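PDB 3AEI: prefoldin beta subunit 2 from Thermococcus sp., which probably serves as a beta subunit of the archaeal prefoldin chaperone, which captures unfolded proteins and hands them to the group II chaperonin. Local coordinates for residues Tyr7-Glu12 and Lys85-Glu90. Numbering follows the deposited sequence.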
loop_
_atom_site.group_PDB
_atom_site.type_symbol
_atom_site.label_atom_id
_atom_site.label_comp_id
_atom_site.label_asym_id
_atom_site.label_seq_id
_atom_site.Cartn_x
_atom_site.Cartn_y
_atom_site.Cartn_z
ATOM N N TYR A 7 -4.357 7.029 29.806
ATOM C CA TYR A 7 -4.890 6.908 28.441
ATOM C C TYR A 7 -3.916 7.522 27.443
ATOM O O TYR A 7 -3.674 6.978 26.367
ATOM C CB TYR A 7 -6.245 7.606 28.334
ATOM C CG TYR A 7 -6.802 7.616 26.934
ATOM C CD1 TYR A 7 -7.391 6.481 26.387
ATOM C CD2 TYR A 7 -6.776 8.780 26.181
ATOM C CE1 TYR A 7 -7.952 6.516 25.123
ATOM C CE2 TYR A 7 -7.325 8.825 24.930
ATOM C CZ TYR A 7 -7.912 7.700 24.403
ATOM O OH TYR A 7 -8.462 7.781 23.148
ATOM N N GLU A 8 -3.354 8.666 27.799
ATOM C CA GLU A 8 -2.404 9.329 26.914
ATOM C C GLU A 8 -1.097 8.555 26.785
ATOM O O GLU A 8 -0.444 8.604 25.740
ATOM C CB GLU A 8 -2.162 10.755 27.385
ATOM C CG GLU A 8 -3.443 11.567 27.332
ATOM C CD GLU A 8 -3.230 13.016 27.652
ATOM O OE1 GLU A 8 -4.231 13.759 27.723
ATOM O OE2 GLU A 8 -2.061 13.412 27.830
ATOM N N LEU A 9 -0.699 7.842 27.834
ATOM C CA LEU A 9 0.505 7.027 27.728
ATOM C C LEU A 9 0.155 5.831 26.847
ATOM O O LEU A 9 0.970 5.390 26.036
ATOM C CB LEU A 9 0.999 6.563 29.095
ATOM C CG LEU A 9 1.690 7.621 29.965
ATOM C CD1 LEU A 9 1.817 7.134 31.403
ATOM C CD2 LEU A 9 3.047 7.951 29.406
ATOM N N GLN A 10 -1.052 5.314 26.991
ATOM C CA GLN A 10 -1.485 4.192 26.186
ATOM C C GLN A 10 -1.588 4.551 24.714
ATOM O O GLN A 10 -1.279 3.724 23.850
ATOM C CB GLN A 10 -2.835 3.678 26.693
ATOM C CG GLN A 10 -2.729 3.072 28.045
ATOM C CD GLN A 10 -4.104 2.839 28.666
ATOM O OE1 GLN A 10 -5.089 3.478 28.281
ATOM N NE2 GLN A 10 -4.170 1.931 29.637
ATOM N N LEU A 11 -2.030 5.778 24.440
ATOM C CA LEU A 11 -2.155 6.237 23.058
ATOM C C LEU A 11 -0.756 6.308 22.430
ATOM O O LEU A 11 -0.562 5.899 21.288
ATOM C CB LEU A 11 -2.766 7.627 23.019
ATOM C CG LEU A 11 -3.809 7.942 21.949
ATOM C CD1 LEU A 11 -3.635 9.409 21.566
ATOM C CD2 LEU A 11 -3.656 7.043 20.718
ATOM N N GLU A 12 0.205 6.821 23.187
ATOM C CA GLU A 12 1.571 6.946 22.694
ATOM C C GLU A 12 2.187 5.577 22.479
ATOM O O GLU A 12 2.854 5.332 21.466
ATOM C CB GLU A 12 2.424 7.734 23.685
ATOM C CG GLU A 12 3.782 8.083 23.123
ATOM C CD GLU A 12 4.669 8.773 24.130
ATOM O OE1 GLU A 12 4.172 9.106 25.228
ATOM O OE2 GLU A 12 5.866 8.980 23.818
ATOM N N LYS A 85 9.403 0.515 26.426
ATOM C CA LYS A 85 9.840 0.043 27.732
ATOM C C LYS A 85 9.572 1.109 28.785
ATOM O O LYS A 85 8.962 0.838 29.829
ATOM C CB LYS A 85 11.338 -0.274 27.664
ATOM C CG LYS A 85 11.996 -0.684 28.975
ATOM C CD LYS A 85 11.580 -2.077 29.418
ATOM C CE LYS A 85 12.672 -2.737 30.270
ATOM N NZ LYS A 85 13.106 -1.900 31.431
ATOM N N GLU A 86 10.004 2.326 28.492
ATOM C CA GLU A 86 9.815 3.451 29.413
ATOM C C GLU A 86 8.336 3.675 29.735
ATOM O O GLU A 86 7.950 3.825 30.906
ATOM C CB GLU A 86 10.387 4.726 28.802
ATOM C CG GLU A 86 11.881 4.648 28.547
ATOM C CD GLU A 86 12.392 5.748 27.627
ATOM O OE1 GLU A 86 13.627 5.867 27.487
ATOM O OE2 GLU A 86 11.567 6.486 27.038
ATOM N N ILE A 87 7.517 3.717 28.690
ATOM C CA ILE A 87 6.086 3.937 28.858
ATOM C C ILE A 87 5.444 2.809 29.669
ATOM O O ILE A 87 4.648 3.069 30.591
ATOM C CB ILE A 87 5.372 4.070 27.490
ATOM C CG1 ILE A 87 5.886 5.302 26.748
ATOM C CG2 ILE A 87 3.847 4.159 27.690
ATOM C CD1 ILE A 87 5.457 5.330 25.258
ATOM N N MET A 88 5.783 1.561 29.361
ATOM C CA MET A 88 5.179 0.472 30.110
ATOM C C MET A 88 5.520 0.606 31.594
ATOM O O MET A 88 4.706 0.275 32.460
ATOM C CB MET A 88 5.637 -0.879 29.550
ATOM C CG MET A 88 5.094 -1.124 28.161
ATOM S SD MET A 88 5.540 -2.723 27.483
ATOM C CE MET A 88 7.188 -2.423 26.962
ATOM N N GLU A 89 6.710 1.113 31.887
ATOM C CA GLU A 89 7.118 1.293 33.272
ATOM C C GLU A 89 6.304 2.412 33.920
ATOM O O GLU A 89 5.901 2.297 35.079
ATOM C CB GLU A 89 8.613 1.613 33.359
ATOM C CG GLU A 89 9.509 0.557 32.735
ATOM C CD GLU A 89 10.991 0.889 32.860
ATOM O OE1 GLU A 89 11.340 2.088 32.769
ATOM O OE2 GLU A 89 11.806 -0.051 33.034
ATOM N N GLU A 90 6.058 3.492 33.187
ATOM C CA GLU A 90 5.272 4.589 33.754
ATOM C C GLU A 90 3.877 4.069 34.053
ATOM O O GLU A 90 3.319 4.316 35.121
ATOM C CB GLU A 90 5.147 5.761 32.787
ATOM C CG GLU A 90 6.385 6.600 32.602
ATOM C CD GLU A 90 6.120 7.823 31.732
ATOM O OE1 GLU A 90 5.271 8.659 32.112
ATOM O OE2 GLU A 90 6.757 7.945 30.665
#
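OE1 of E90 is bound by R5 NH2 in a salt bridge, and the methyls of L9 pack against the same oxygen, CD2 of L9 being 3.6 Å from OE1. The setting is the antiparallel coiled coil of a prefoldin beta subunit, near the end where its two chain termini lie, far from the beta hairpin. The short axes of 7-12 and 85-90 run at 159° to each other and approach to 9.9 Å, close enough for side chains of the two helices to touch. L9 and I87 face each other at the level where the backbones come nearest. Beta-branched I87 suits this place because its two arms serve different neighbours: CG2 sits 3.5 Å from the backbone O of L9 and also packs on L9 CB, whereas CD1 reaches across to the stem and carboxylate of E12 on the partner helix. L13 and I16 extend the apolar surface around I87, and L91 does so for L9. Were L9 cut back to an alanine, the CB contact with I87 would remain, but a gap would probably open beside E90 and L91, leaving the E90 side chain positioned mainly by R5. Glutamates suit the margins, where an aliphatic stem can cover the core and a charged end can bridge the helices. E12 swings CG away from its own backbone N (chi1 -171°) and runs on extended, which slants it across I87 and brings OE2 to R83 of the other helix. The E12 and E90 carboxylates remain apart, with E12 OE1 6.1 Å from E90 OE2, and the two arginines probably offset their like charges. The E12 carboxylate carbon rests on the methyl end of I87, CD1 lying 3.7 Å from CD of E12.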